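Local coordinates for putative pachytene checkpoint protein 2 (Caenorhabditis elegans, PDB 4XGU) that is an AAA+ ATPase of the PCH2 subfamily that binds and hydrolyses ATP and probably plays a key role in chromosome recombination during meiosis, at residues L8-C18 / L65-L76. Residues are numbered along the deposited sequence; the frame is centred on the assembly and turned at random.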
ATOM      1  N   LEU B   8     -13.819 -11.068  59.154  1.00 94.24           N
ATOM      2  CA  LEU B   8     -12.971 -10.556  58.085  1.00 90.48           C
ATOM      3  C   LEU B   8     -12.951  -9.035  58.128  1.00 97.63           C
ATOM      4  O   LEU B   8     -13.968  -8.402  58.414  1.00 98.52           O
ATOM      5  CB  LEU B   8     -13.459 -11.054  56.727  1.00 85.92           C
ATOM      6  CG  LEU B   8     -13.805 -12.544  56.691  1.00 88.29           C
ATOM      7  CD1 LEU B   8     -14.234 -12.961  55.295  1.00 85.26           C
ATOM      8  CD2 LEU B   8     -12.635 -13.393  57.180  1.00 92.93           C
ATOM      9  N   LYS B   9     -11.791  -8.453  57.833  1.00103.35           N
ATOM     10  CA  LYS B   9     -11.553  -7.036  58.102  1.00106.48           C
ATOM     11  C   LYS B   9     -12.496  -6.081  57.363  1.00104.32           C
ATOM     12  O   LYS B   9     -13.205  -5.302  58.001  1.00102.27           O
ATOM     13  CB  LYS B   9     -10.100  -6.683  57.786  1.00106.73           C
ATOM     14  CG  LYS B   9      -9.117  -7.178  58.839  1.00105.02           C
ATOM     15  CD  LYS B   9      -7.862  -6.324  58.866  1.00105.56           C
ATOM     16  CE  LYS B   9      -6.947  -6.707  60.020  1.00103.43           C
ATOM     17  NZ  LYS B   9      -5.733  -5.844  60.072  1.00101.06           N
ATOM     18  N   ASN B  10     -12.508  -6.126  56.035  1.00104.40           N
ATOM     19  CA  ASN B  10     -13.386  -5.236  55.278  1.00107.13           C
ATOM     20  C   ASN B  10     -14.420  -5.968  54.438  1.00100.39           C
ATOM     21  O   ASN B  10     -14.097  -6.607  53.434  1.00 97.82           O
ATOM     22  CB  ASN B  10     -12.571  -4.313  54.375  1.00114.74           C
ATOM     23  CG  ASN B  10     -12.546  -2.879  54.874  1.00116.79           C
ATOM     24  OD1 ASN B  10     -12.781  -2.618  56.055  1.00124.04           O
ATOM     25  ND2 ASN B  10     -12.267  -1.941  53.973  1.00109.12           N
ATOM     26  N   ILE B  11     -15.671  -5.863  54.865  1.00 94.13           N
ATOM     27  CA  ILE B  11     -16.794  -6.391  54.111  1.00 84.78           C
ATOM     28  C   ILE B  11     -17.808  -5.274  53.922  1.00 74.62           C
ATOM     29  O   ILE B  11     -18.033  -4.474  54.831  1.00 74.74           O
ATOM     30  CB  ILE B  11     -17.456  -7.586  54.820  1.00 96.93           C
ATOM     31  CG1 ILE B  11     -16.399  -8.583  55.291  1.00 99.25           C
ATOM     32  CG2 ILE B  11     -18.453  -8.266  53.897  1.00106.35           C
ATOM     33  CD1 ILE B  11     -16.977  -9.819  55.936  1.00 97.54           C
ATOM     34  N   HIS B  12     -18.416  -5.214  52.743  1.00 68.03           N
ATOM     35  CA  HIS B  12     -19.356  -4.148  52.434  1.00 64.25           C
ATOM     36  C   HIS B  12     -20.793  -4.652  52.403  1.00 58.59           C
ATOM     37  O   HIS B  12     -21.045  -5.850  52.269  1.00 59.02           O
ATOM     38  CB  HIS B  12     -19.000  -3.501  51.095  1.00 70.58           C
ATOM     39  CG  HIS B  12     -17.651  -2.852  51.078  1.00 83.39           C
ATOM     40  ND1 HIS B  12     -17.478  -1.490  51.220  1.00 90.15           N
ATOM     41  CD2 HIS B  12     -16.411  -3.375  50.939  1.00 87.38           C
ATOM     42  CE1 HIS B  12     -16.190  -1.206  51.167  1.00 93.10           C
ATOM     43  NE2 HIS B  12     -15.520  -2.331  50.998  1.00 91.67           N
ATOM     44  N   ALA B  13     -21.734  -3.726  52.532  1.00 50.69           N
ATOM     45  CA  ALA B  13     -23.140  -4.066  52.411  1.00 54.93           C
ATOM     46  C   ALA B  13     -23.889  -2.994  51.625  1.00 62.57           C
ATOM     47  O   ALA B  13     -23.821  -1.807  51.947  1.00 67.10           O
ATOM     48  CB  ALA B  13     -23.763  -4.260  53.781  1.00 55.35           C
ATOM     49  N   GLU B  14     -24.593  -3.425  50.585  1.00 56.83           N
ATOM     50  CA  GLU B  14     -25.400  -2.530  49.772  1.00 59.61           C
ATOM     51  C   GLU B  14     -26.866  -2.800  50.062  1.00 60.45           C
ATOM     52  O   GLU B  14     -27.311  -3.943  50.005  1.00 58.88           O
ATOM     53  CB  GLU B  14     -25.101  -2.722  48.285  1.00 65.62           C
ATOM     54  CG  GLU B  14     -23.621  -2.642  47.939  1.00 79.28           C
ATOM     55  CD  GLU B  14     -23.317  -3.130  46.533  1.00 89.87           C
ATOM     56  OE1 GLU B  14     -24.274  -3.352  45.760  1.00 96.36           O
ATOM     57  OE2 GLU B  14     -22.120  -3.293  46.204  1.00 87.17           O
ATOM     58  N   ILE B  15     -27.611  -1.750  50.387  1.00 58.42           N
ATOM     59  CA  ILE B  15     -29.017  -1.902  50.730  1.00 50.01           C
ATOM     60  C   ILE B  15     -29.893  -0.988  49.886  1.00 54.37           C
ATOM     61  O   ILE B  15     -29.741   0.232  49.916  1.00 65.66           O
ATOM     62  CB  ILE B  15     -29.262  -1.598  52.218  1.00 54.29           C
ATOM     63  CG1 ILE B  15     -28.444  -2.546  53.097  1.00 54.01           C
ATOM     64  CG2 ILE B  15     -30.741  -1.704  52.550  1.00 51.80           C
ATOM     65  CD1 ILE B  15     -28.567  -2.257  54.581  1.00 51.26           C
ATOM     66  N   ARG B  16     -30.809  -1.582  49.129  1.00 47.71           N
ATOM     67  CA  ARG B  16     -31.742  -0.811  48.319  1.00 49.18           C
ATOM     68  C   ARG B  16     -33.015  -0.499  49.098  1.00 55.27           C
ATOM     69  O   ARG B  16     -33.761  -1.406  49.472  1.00 62.01           O
ATOM     70  CB  ARG B  16     -32.094  -1.562  47.033  1.00 55.54           C
ATOM     71  CG  ARG B  16     -32.935  -0.751  46.060  1.00 62.58           C
ATOM     72  CD  ARG B  16     -33.890  -1.629  45.276  1.00 66.86           C
ATOM     73  NE  ARG B  16     -33.217  -2.758  44.644  1.00 76.52           N
ATOM     74  CZ  ARG B  16     -33.851  -3.730  43.998  1.00 83.80           C
ATOM     75  NH1 ARG B  16     -35.173  -3.706  43.899  1.00 82.45           N
ATOM     76  NH2 ARG B  16     -33.168  -4.726  43.451  1.00 89.38           N
ATOM     77  N   ILE B  17     -33.264   0.785  49.342  1.00 54.00           N
ATOM     78  CA  ILE B  17     -34.499   1.211  49.993  1.00 56.11           C
ATOM     79  C   ILE B  17     -35.573   1.586  48.979  1.00 66.98           C
ATOM     80  O   ILE B  17     -35.309   1.665  47.777  1.00 72.71           O
ATOM     81  CB  ILE B  17     -34.272   2.414  50.922  1.00 54.64           C
ATOM     82  CG1 ILE B  17     -33.407   3.464  50.223  1.00 49.30           C
ATOM     83  CG2 ILE B  17     -33.636   1.970  52.227  1.00 54.78           C
ATOM     84  CD1 ILE B  17     -33.084   4.656  51.089  1.00 46.17           C
ATOM     85  N   CYS B  18     -36.785   1.814  49.470  1.00 72.89           N
ATOM     86  CA  CYS B  18     -37.886   2.244  48.618  1.00 75.80           C
ATOM     87  C   CYS B  18     -37.699   3.694  48.198  1.00 83.44           C
ATOM     88  O   CYS B  18     -37.003   4.455  48.867  1.00 86.63           O
ATOM     89  CB  CYS B  18     -39.229   2.078  49.334  1.00 74.90           C
ATOM     90  SG  CYS B  18     -40.182   0.628  48.819  1.00153.11           S
ATOM     91  N   LEU B  65     -37.824  -2.099  56.091  1.00 70.67           N
ATOM     92  CA  LEU B  65     -36.726  -1.170  55.832  1.00 66.16           C
ATOM     93  C   LEU B  65     -36.203  -1.233  54.401  1.00 65.44           C
ATOM     94  O   LEU B  65     -36.048  -0.205  53.744  1.00 69.69           O
ATOM     95  CB  LEU B  65     -35.565  -1.438  56.792  1.00 66.50           C
ATOM     96  CG  LEU B  65     -35.763  -1.148  58.280  1.00 72.33           C
ATOM     97  CD1 LEU B  65     -34.536  -1.574  59.070  1.00 70.99           C
ATOM     98  CD2 LEU B  65     -36.050   0.325  58.502  1.00 79.18           C
ATOM     99  N   PHE B  66     -35.929  -2.441  53.922  1.00 64.51           N
ATOM    100  CA  PHE B  66     -35.216  -2.608  52.661  1.00 63.28           C
ATOM    101  C   PHE B  66     -36.018  -3.321  51.577  1.00 68.11           C
ATOM    102  O   PHE B  66     -37.031  -3.966  51.847  1.00 76.05           O
ATOM    103  CB  PHE B  66     -33.913  -3.370  52.904  1.00 59.96           C
ATOM    104  CG  PHE B  66     -34.107  -4.829  53.212  1.00 53.69           C
ATOM    105  CD1 PHE B  66     -34.594  -5.235  54.441  1.00 49.32           C
ATOM    106  CD2 PHE B  66     -33.790  -5.796  52.273  1.00 47.67           C
ATOM    107  CE1 PHE B  66     -34.766  -6.578  54.727  1.00 44.86           C
ATOM    108  CE2 PHE B  66     -33.959  -7.139  52.554  1.00 45.05           C
ATOM    109  CZ  PHE B  66     -34.448  -7.530  53.783  1.00 45.47           C
ATOM    110  N   GLU B  67     -35.541  -3.191  50.345  1.00 67.51           N
ATOM    111  CA  GLU B  67     -36.144  -3.852  49.198  1.00 62.59           C
ATOM    112  C   GLU B  67     -35.245  -5.007  48.771  1.00 52.03           C
ATOM    113  O   GLU B  67     -35.709  -6.012  48.238  1.00 54.25           O
ATOM    114  CB  GLU B  67     -36.347  -2.858  48.050  1.00 77.90           C
ATOM    115  CG  GLU B  67     -37.597  -3.096  47.214  1.00 91.49           C
ATOM    116  CD  GLU B  67     -37.931  -1.920  46.307  1.00105.03           C
ATOM    117  OE1 GLU B  67     -37.069  -1.522  45.493  1.00106.98           O
ATOM    118  OE2 GLU B  67     -39.058  -1.388  46.415  1.00110.77           O
ATOM    119  N   LYS B  68     -33.950  -4.852  49.032  1.00 57.74           N
ATOM    120  CA  LYS B  68     -32.949  -5.859  48.698  1.00 56.98           C
ATOM    121  C   LYS B  68     -31.609  -5.467  49.305  1.00 58.50           C
ATOM    122  O   LYS B  68     -31.233  -4.294  49.290  1.00 65.47           O
ATOM    123  CB  LYS B  68     -32.829  -6.019  47.179  1.00 67.55           C
ATOM    124  CG  LYS B  68     -31.566  -6.713  46.693  1.00 75.93           C
ATOM    125  CD  LYS B  68     -31.653  -6.980  45.195  1.00 81.87           C
ATOM    126  CE  LYS B  68     -30.280  -7.175  44.573  1.00 83.82           C
ATOM    127  NZ  LYS B  68     -30.360  -7.403  43.101  1.00 83.90           N
ATOM    128  N   LEU B  69     -30.895  -6.438  49.861  1.00 55.68           N
ATOM    129  CA  LEU B  69     -29.575  -6.154  50.402  1.00 54.45           C
ATOM    130  C   LEU B  69     -28.551  -7.156  49.889  1.00 58.97           C
ATOM    131  O   LEU B  69     -28.878  -8.308  49.606  1.00 58.09           O
ATOM    132  CB  LEU B  69     -29.601  -6.147  51.935  1.00 53.71           C
ATOM    133  CG  LEU B  69     -29.599  -7.471  52.702  1.00 53.59           C
ATOM    134  CD1 LEU B  69     -28.185  -7.931  53.048  1.00 43.90           C
ATOM    135  CD2 LEU B  69     -30.435  -7.341  53.959  1.00 62.84           C
ATOM    136  N   VAL B  70     -27.311  -6.696  49.760  1.00 62.61           N
ATOM    137  CA  VAL B  70     -26.197  -7.547  49.364  1.00 56.64           C
ATOM    138  C   VAL B  70     -25.055  -7.382  50.356  1.00 57.71           C
ATOM    139  O   VAL B  70     -24.721  -6.264  50.740  1.00 55.39           O
ATOM    140  CB  VAL B  70     -25.680  -7.212  47.952  1.00 58.17           C
ATOM    141  CG1 VAL B  70     -24.683  -8.267  47.489  1.00 51.23           C
ATOM    142  CG2 VAL B  70     -26.834  -7.093  46.968  1.00 68.45           C
ATOM    143  N   ILE B  71     -24.472  -8.497  50.783  1.00 60.70           N
ATOM    144  CA  ILE B  71     -23.267  -8.465  51.602  1.00 55.11           C
ATOM    145  C   ILE B  71     -22.134  -9.167  50.868  1.00 60.19           C
ATOM    146  O   ILE B  71     -22.235 -10.348  50.537  1.00 64.95           O
ATOM    147  CB  ILE B  71     -23.486  -9.129  52.964  1.00 59.66           C
ATOM    148  CG1 ILE B  71     -24.561  -8.381  53.747  1.00 61.40           C
ATOM    149  CG2 ILE B  71     -22.184  -9.170  53.753  1.00 60.58           C
ATOM    150  CD1 ILE B  71     -24.795  -8.933  55.129  1.00 60.35           C
ATOM    151  N   GLY B  72     -21.056  -8.438  50.609  1.00 62.67           N
ATOM    152  CA  GLY B  72     -19.978  -8.981  49.807  1.00 62.35           C
ATOM    153  C   GLY B  72     -18.591  -8.550  50.229  1.00 68.08           C
ATOM    154  O   GLY B  72     -18.396  -7.455  50.757  1.00 70.56           O
ATOM    155  N   THR B  73     -17.625  -9.428  49.993  1.00 65.72           N
ATOM    156  CA  THR B  73     -16.225  -9.120  50.233  1.00 64.86           C
ATOM    157  C   THR B  73     -15.363  -9.773  49.167  1.00 74.62           C
ATOM    158  O   THR B  73     -15.779 -10.737  48.524  1.00 80.62           O
ATOM    159  CB  THR B  73     -15.760  -9.604  51.608  1.00 67.95           C
ATOM    160  OG1 THR B  73     -14.373  -9.287  51.777  1.00 65.39           O
ATOM    161  CG2 THR B  73     -15.943 -11.108  51.717  1.00 70.65           C
ATOM    162  N   CYS B  74     -14.158  -9.247  48.983  1.00 77.27           N
ATOM    163  CA  CYS B  74     -13.232  -9.796  48.003  1.00 69.96           C
ATOM    164  C   CYS B  74     -12.296 -10.807  48.658  1.00 65.64           C
ATOM    165  O   CYS B  74     -11.532 -11.488  47.979  1.00 68.24           O
ATOM    166  CB  CYS B  74     -12.438  -8.673  47.335  1.00 77.97           C
ATOM    167  SG  CYS B  74     -13.473  -7.486  46.430  1.00 84.45           S
ATOM    168  N   GLU B  75     -12.376 -10.905  49.983  1.00 65.90           N
ATOM    169  CA  GLU B  75     -11.567 -11.851  50.745  1.00 72.11           C
ATOM    170  C   GLU B  75     -12.076 -13.280  50.585  1.00 77.56           C
ATOM    171  O   GLU B  75     -11.299 -14.234  50.634  1.00 83.48           O
ATOM    172  CB  GLU B  75     -11.556 -11.474  52.229  1.00 81.36           C
ATOM    173  CG  GLU B  75     -11.106 -10.052  52.516  1.00 98.79           C
ATOM    174  CD  GLU B  75     -11.180  -9.703  53.993  1.00111.61           C
ATOM    175  OE1 GLU B  75     -10.329 -10.196  54.765  1.00115.49           O
ATOM    176  OE2 GLU B  75     -12.090  -8.939  54.382  1.00114.78           O
ATOM    177  N   LEU B  76     -13.384 -13.422  50.402  1.00 77.34           N
ATOM    178  CA  LEU B  76     -14.004 -14.739  50.297  1.00 77.03           C
ATOM    179  C   LEU B  76     -14.342 -15.104  48.858  1.00 72.99           C
ATOM    180  O   LEU B  76     -14.431 -14.238  47.988  1.00 73.44           O
ATOM    181  CB  LEU B  76     -15.273 -14.811  51.152  1.00 74.02           C
ATOM    182  CG  LEU B  76     -15.113 -15.242  52.613  1.00 71.48           C
ATOM    183  CD1 LEU B  76     -16.464 -15.281  53.308  1.00 66.18           C
ATOM    184  CD2 LEU B  76     -14.419 -16.594  52.705  1.00 74.15           C
TER
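The Arg16 guanidinium has Lys68 CB over one face, 3.8 Å above the plane and displaced from the middle of the group, and Glu67 OE1 at its edge. The Phe66 ring carries Leu69 CD2 over one face and Lys68 CA at its edge, in plane; Phe66 CB, next to the ring, meets Ile15 CG2 at 3.6 Å. Arg16 NH1 forms a salt bridge with Glu67 OE1 at 3.3 Å, through a weak but nearly straight hydrogen bond, although the guanidinium and carboxylate planes stand 77° apart. With CG anti to the backbone N (chi1 -173°), the Arg16 chain bends at its next two bonds and swings the group across Glu67 and Lys68. Those two residues both face Arg16 in a classic beta bulge: Glu67 N donates to Arg16 O at 2.7 Å, Lys68 N only weakly. Beyond it, Glu14/Val70 and His12/Gly72 form hydrogen-bonded antiparallel pairs; strand 95-98 flanks 12-16 on its other edge in this Pch2 N-terminal domain. At the far end Thr73 OG1 donates to Asn10 O and accepts from Glu75 N in an ST turn. Arg16 NH2 also forms a salt bridge with Asp133 OD2. With an alanine here the Glu67 carboxylate is likely to lose its cross-strand mate and turn more freely. Asp133, close to both cations, and Glu67 at NH1 probably offset the 3.9 Å approach of Arg16 NH2 to Lys68 NZ.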